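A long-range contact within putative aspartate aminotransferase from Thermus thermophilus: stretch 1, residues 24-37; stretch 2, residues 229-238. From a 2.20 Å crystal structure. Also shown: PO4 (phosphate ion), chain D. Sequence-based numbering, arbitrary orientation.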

# COMPACT_ATOMS: atom_id res chain seq x y z
N GLN A 24 -1.16 -11.28 14.32
CA GLN A 24 -1.43 -9.87 14.04
C GLN A 24 -1.28 -8.94 15.25
O GLN A 24 -1.82 -9.21 16.33
CB GLN A 24 -2.83 -9.71 13.45
CG GLN A 24 -3.17 -8.31 12.97
CD GLN A 24 -2.39 -7.93 11.72
OE1 GLN A 24 -2.37 -8.68 10.74
NE2 GLN A 24 -1.77 -6.76 11.74
N LEU A 25 -0.54 -7.85 15.06
CA LEU A 25 -0.32 -6.85 16.10
C LEU A 25 -1.13 -5.60 15.78
O LEU A 25 -1.32 -5.25 14.62
CB LEU A 25 1.16 -6.45 16.18
CG LEU A 25 2.19 -7.41 16.78
CD1 LEU A 25 3.56 -6.74 16.73
CD2 LEU A 25 1.83 -7.76 18.22
N HIS A 26 -1.63 -4.93 16.82
CA HIS A 26 -2.38 -3.70 16.62
C HIS A 26 -1.33 -2.60 16.51
O HIS A 26 -0.42 -2.53 17.34
CB HIS A 26 -3.32 -3.42 17.80
CG HIS A 26 -4.26 -2.27 17.54
ND1 HIS A 26 -3.95 -0.98 17.89
CD2 HIS A 26 -5.47 -2.23 16.95
CE1 HIS A 26 -4.94 -0.18 17.52
NE2 HIS A 26 -5.87 -0.92 16.94
N HIS A 27 -1.45 -1.77 15.48
CA HIS A 27 -0.49 -0.69 15.22
C HIS A 27 -0.35 0.41 16.28
O HIS A 27 0.58 1.21 16.22
CB HIS A 27 -0.77 -0.07 13.85
CG HIS A 27 -2.12 0.57 13.75
ND1 HIS A 27 -3.29 -0.11 14.03
CD2 HIS A 27 -2.49 1.82 13.38
CE1 HIS A 27 -4.32 0.70 13.85
NE2 HIS A 27 -3.86 1.88 13.46
N ARG A 28 -1.28 0.46 17.23
CA ARG A 28 -1.24 1.47 18.29
C ARG A 28 -0.71 0.94 19.62
O ARG A 28 -0.59 1.69 20.60
CB ARG A 28 -2.62 2.11 18.49
CG ARG A 28 -3.09 2.98 17.33
CD ARG A 28 -2.13 4.14 17.07
NE ARG A 28 -1.75 4.24 15.66
CZ ARG A 28 -2.21 5.16 14.83
NH1 ARG A 28 -3.07 6.08 15.25
NH2 ARG A 28 -1.81 5.17 13.56
N THR A 29 -0.39 -0.35 19.68
CA THR A 29 0.14 -0.93 20.90
C THR A 29 1.60 -0.48 21.03
O THR A 29 2.24 -0.16 20.02
CB THR A 29 0.04 -2.48 20.89
OG1 THR A 29 0.32 -2.99 22.19
CG2 THR A 29 1.01 -3.08 19.89
N GLU A 30 2.12 -0.44 22.25
CA GLU A 30 3.51 -0.01 22.48
C GLU A 30 4.53 -0.89 21.74
O GLU A 30 5.59 -0.41 21.34
CB GLU A 30 3.82 0.04 23.97
CG GLU A 30 5.15 0.71 24.31
CD GLU A 30 5.26 2.13 23.74
OE1 GLU A 30 4.33 2.94 23.95
OE2 GLU A 30 6.28 2.43 23.08
N ALA A 31 4.19 -2.16 21.57
CA ALA A 31 5.06 -3.11 20.87
C ALA A 31 5.22 -2.71 19.41
O ALA A 31 6.31 -2.78 18.85
CB ALA A 31 4.49 -4.51 20.97
N ALA A 32 4.11 -2.29 18.80
CA ALA A 32 4.09 -1.88 17.40
C ALA A 32 4.87 -0.59 17.19
O ALA A 32 5.63 -0.47 16.23
CB ALA A 32 2.65 -1.71 16.91
N ARG A 33 4.67 0.37 18.10
CA ARG A 33 5.35 1.67 18.06
C ARG A 33 6.86 1.45 17.99
O ARG A 33 7.54 2.01 17.12
CB ARG A 33 5.10 2.46 19.35
CG ARG A 33 3.66 2.69 19.75
CD ARG A 33 2.86 3.47 18.73
NE ARG A 33 1.52 3.77 19.24
CZ ARG A 33 1.27 4.37 20.41
NH1 ARG A 33 2.25 4.74 21.22
NH2 ARG A 33 0.01 4.60 20.77
N GLU A 34 7.36 0.67 18.93
CA GLU A 34 8.79 0.37 19.02
C GLU A 34 9.35 -0.30 17.79
O GLU A 34 10.43 0.05 17.34
CB GLU A 34 9.10 -0.42 20.29
CG GLU A 34 8.93 0.42 21.56
CD GLU A 34 9.16 -0.35 22.85
OE1 GLU A 34 8.62 0.10 23.89
OE2 GLU A 34 9.87 -1.38 22.84
N VAL A 35 8.60 -1.24 17.22
CA VAL A 35 9.04 -1.93 16.01
C VAL A 35 9.09 -0.92 14.86
O VAL A 35 10.05 -0.88 14.10
CB VAL A 35 8.10 -3.10 15.62
CG1 VAL A 35 8.51 -3.68 14.27
CG2 VAL A 35 8.17 -4.19 16.67
N PHE A 36 8.06 -0.07 14.79
CA PHE A 36 7.98 0.95 13.75
C PHE A 36 9.16 1.91 13.88
O PHE A 36 9.85 2.19 12.91
CB PHE A 36 6.66 1.71 13.85
CG PHE A 36 6.24 2.36 12.57
CD1 PHE A 36 5.58 1.63 11.59
CD2 PHE A 36 6.50 3.71 12.34
CE1 PHE A 36 5.19 2.22 10.39
CE2 PHE A 36 6.11 4.32 11.15
CZ PHE A 36 5.45 3.57 10.17
N LEU A 37 9.39 2.40 15.10
CA LEU A 37 10.52 3.31 15.37
C LEU A 37 11.84 2.61 15.07
O LEU A 37 12.79 3.24 14.59
CB LEU A 37 10.50 3.77 16.82
CG LEU A 37 9.61 4.97 17.13
CD1 LEU A 37 9.55 5.19 18.64
CD2 LEU A 37 10.14 6.20 16.42
N TRP A 229 -2.22 6.64 8.72
CA TRP A 229 -3.29 5.64 8.62
C TRP A 229 -2.75 4.30 9.11
O TRP A 229 -1.65 4.25 9.66
CB TRP A 229 -3.75 5.51 7.16
CG TRP A 229 -3.47 6.74 6.33
CD1 TRP A 229 -2.54 6.87 5.33
CD2 TRP A 229 -4.09 8.02 6.46
NE1 TRP A 229 -2.54 8.15 4.84
CE2 TRP A 229 -3.49 8.88 5.52
CE3 TRP A 229 -5.11 8.53 7.29
CZ2 TRP A 229 -3.86 10.23 5.38
CZ3 TRP A 229 -5.48 9.87 7.15
CH2 TRP A 229 -4.85 10.70 6.20
N THR A 230 -3.51 3.23 8.94
CA THR A 230 -3.04 1.92 9.37
C THR A 230 -1.91 1.48 8.45
O THR A 230 -2.06 1.48 7.23
CB THR A 230 -4.16 0.86 9.34
OG1 THR A 230 -5.29 1.35 10.07
CG2 THR A 230 -3.68 -0.43 9.99
N PRO A 231 -0.74 1.18 9.02
CA PRO A 231 0.40 0.75 8.21
C PRO A 231 0.41 -0.77 8.05
O PRO A 231 -0.20 -1.49 8.85
CB PRO A 231 1.58 1.20 9.05
CG PRO A 231 1.11 0.86 10.45
CD PRO A 231 -0.35 1.32 10.44
N ALA A 232 1.09 -1.26 7.01
CA ALA A 232 1.21 -2.70 6.80
C ALA A 232 2.28 -3.15 7.81
O ALA A 232 3.41 -3.46 7.45
CB ALA A 232 1.64 -2.99 5.37
N ILE A 233 1.89 -3.14 9.08
CA ILE A 233 2.75 -3.48 10.21
C ILE A 233 3.46 -4.83 10.11
O ILE A 233 4.58 -4.99 10.61
CB ILE A 233 1.96 -3.37 11.55
CG1 ILE A 233 2.91 -3.44 12.75
CG2 ILE A 233 0.88 -4.44 11.63
CD1 ILE A 233 3.86 -2.26 12.85
N ASN A 234 2.83 -5.80 9.45
CA ASN A 234 3.40 -7.14 9.27
C ASN A 234 4.66 -7.04 8.40
O ASN A 234 5.67 -7.69 8.68
CB ASN A 234 2.39 -8.07 8.59
CG ASN A 234 1.04 -8.09 9.30
OD1 ASN A 234 0.36 -7.07 9.39
ND2 ASN A 234 0.66 -9.26 9.80
N LEU A 235 4.56 -6.26 7.33
CA LEU A 235 5.68 -6.05 6.41
C LEU A 235 6.78 -5.23 7.09
O LEU A 235 7.96 -5.46 6.85
CB LEU A 235 5.21 -5.34 5.14
CG LEU A 235 4.14 -6.04 4.29
CD1 LEU A 235 3.87 -5.21 3.05
CD2 LEU A 235 4.61 -7.42 3.89
N VAL A 236 6.39 -4.28 7.93
CA VAL A 236 7.34 -3.44 8.65
C VAL A 236 8.21 -4.34 9.54
O VAL A 236 9.42 -4.13 9.63
CB VAL A 236 6.62 -2.36 9.50
CG1 VAL A 236 7.62 -1.60 10.37
CG2 VAL A 236 5.89 -1.38 8.59
N LEU A 237 7.59 -5.35 10.14
CA LEU A 237 8.30 -6.31 10.99
C LEU A 237 9.36 -7.04 10.17
O LEU A 237 10.49 -7.23 10.62
CB LEU A 237 7.33 -7.34 11.57
CG LEU A 237 6.74 -7.04 12.94
CD1 LEU A 237 5.56 -7.98 13.21
CD2 LEU A 237 7.82 -7.19 14.01
N ALA A 238 8.96 -7.46 8.96
CA ALA A 238 9.85 -8.16 8.04
C ALA A 238 11.04 -7.27 7.64
O ALA A 238 12.18 -7.73 7.57
CB ALA A 238 9.07 -8.61 6.80
P PO4 D . -6.75 5.14 11.08
O1 PO4 D . -7.90 4.95 12.08
O2 PO4 D . -7.13 4.62 9.70
O3 PO4 D . -6.33 6.61 10.99
O4 PO4 D . -5.54 4.29 11.61

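The two stretches, whose touching residues are at least 195 positions apart in sequence, bury 639 Å² between them in a contact that is mostly apolar, with its cross-stretch hydrogen bonds concentrated in one amide pair. Q24 and N234 meet through their side-chain amides. N234 ND2 donates to Q24 OE1 (3.2 Å), and Q24 NE2 donates in return to N234 OD1 (3.2 Å), so each amide uses both its nitrogen and its oxygen on the other. Q24 reaches this position with chi1 t and chi2 p; N234, with chi1 m, extends from the first turn of helix 233-238. Both residues are buried, where an unpaired amide would be costly, and the reciprocal bonds meet that cost. Q24 NE2 also donates to the carbonyl of its neighbour, L25 O (3.3 Å), so the same nitrogen serves two acceptors and ties the loop backbone to the amide pair.

Beside this polar pair lies I233, the residue most covered by the opposite stretch. Its CG2 packs 3.5 Å from Q24 NE2 and 3.8 Å from L25 O, while its CD1 extends to A32 CB (4.3 Å) and to the edge of the F36 ring, at CD1 (4.4 Å). The small side chain of A32 takes up little of the space between its helix and I233. The A32 carbonyl is already engaged within its own helix, accepting from F36 N (2.9 Å), so its approach to I233 leaves no acceptor wanting.

The helices 30-37 and 233-238 cross at 50°, with their axes 9.6 Å apart at closest approach, a spacing filled by branched and aromatic side chains. V35 CG1 meets L237 CD2 at 3.6 Å, and L25 CD1 approaches the other methyl of the same leucine, CD1, at 4.2 Å. F36, chi1 t, brings its ring to P231 and V236: CE1 lies 4.0 Å from P231 CB and CD1 lies 4.0 Å from V236 CG1.

At the other end of the contact, H27 points toward stretch 2 from a type I turn spanning H26 to T29, which is closed by T29 N donating to H26 O (3.2 Å). T230 CG2 sits over one face of the imidazole, 4.0 Å from the ring centroid and 5° off its normal, a CH-pi contact; P231 CD lies 3.7 Å from H27 CD2. The ring's NE2 makes a weak hydrogen bond to PO4 O4 (3.5 Å), a phosphate probably from the crystallisation liquor. T230 OG1 is satisfied elsewhere in the structure.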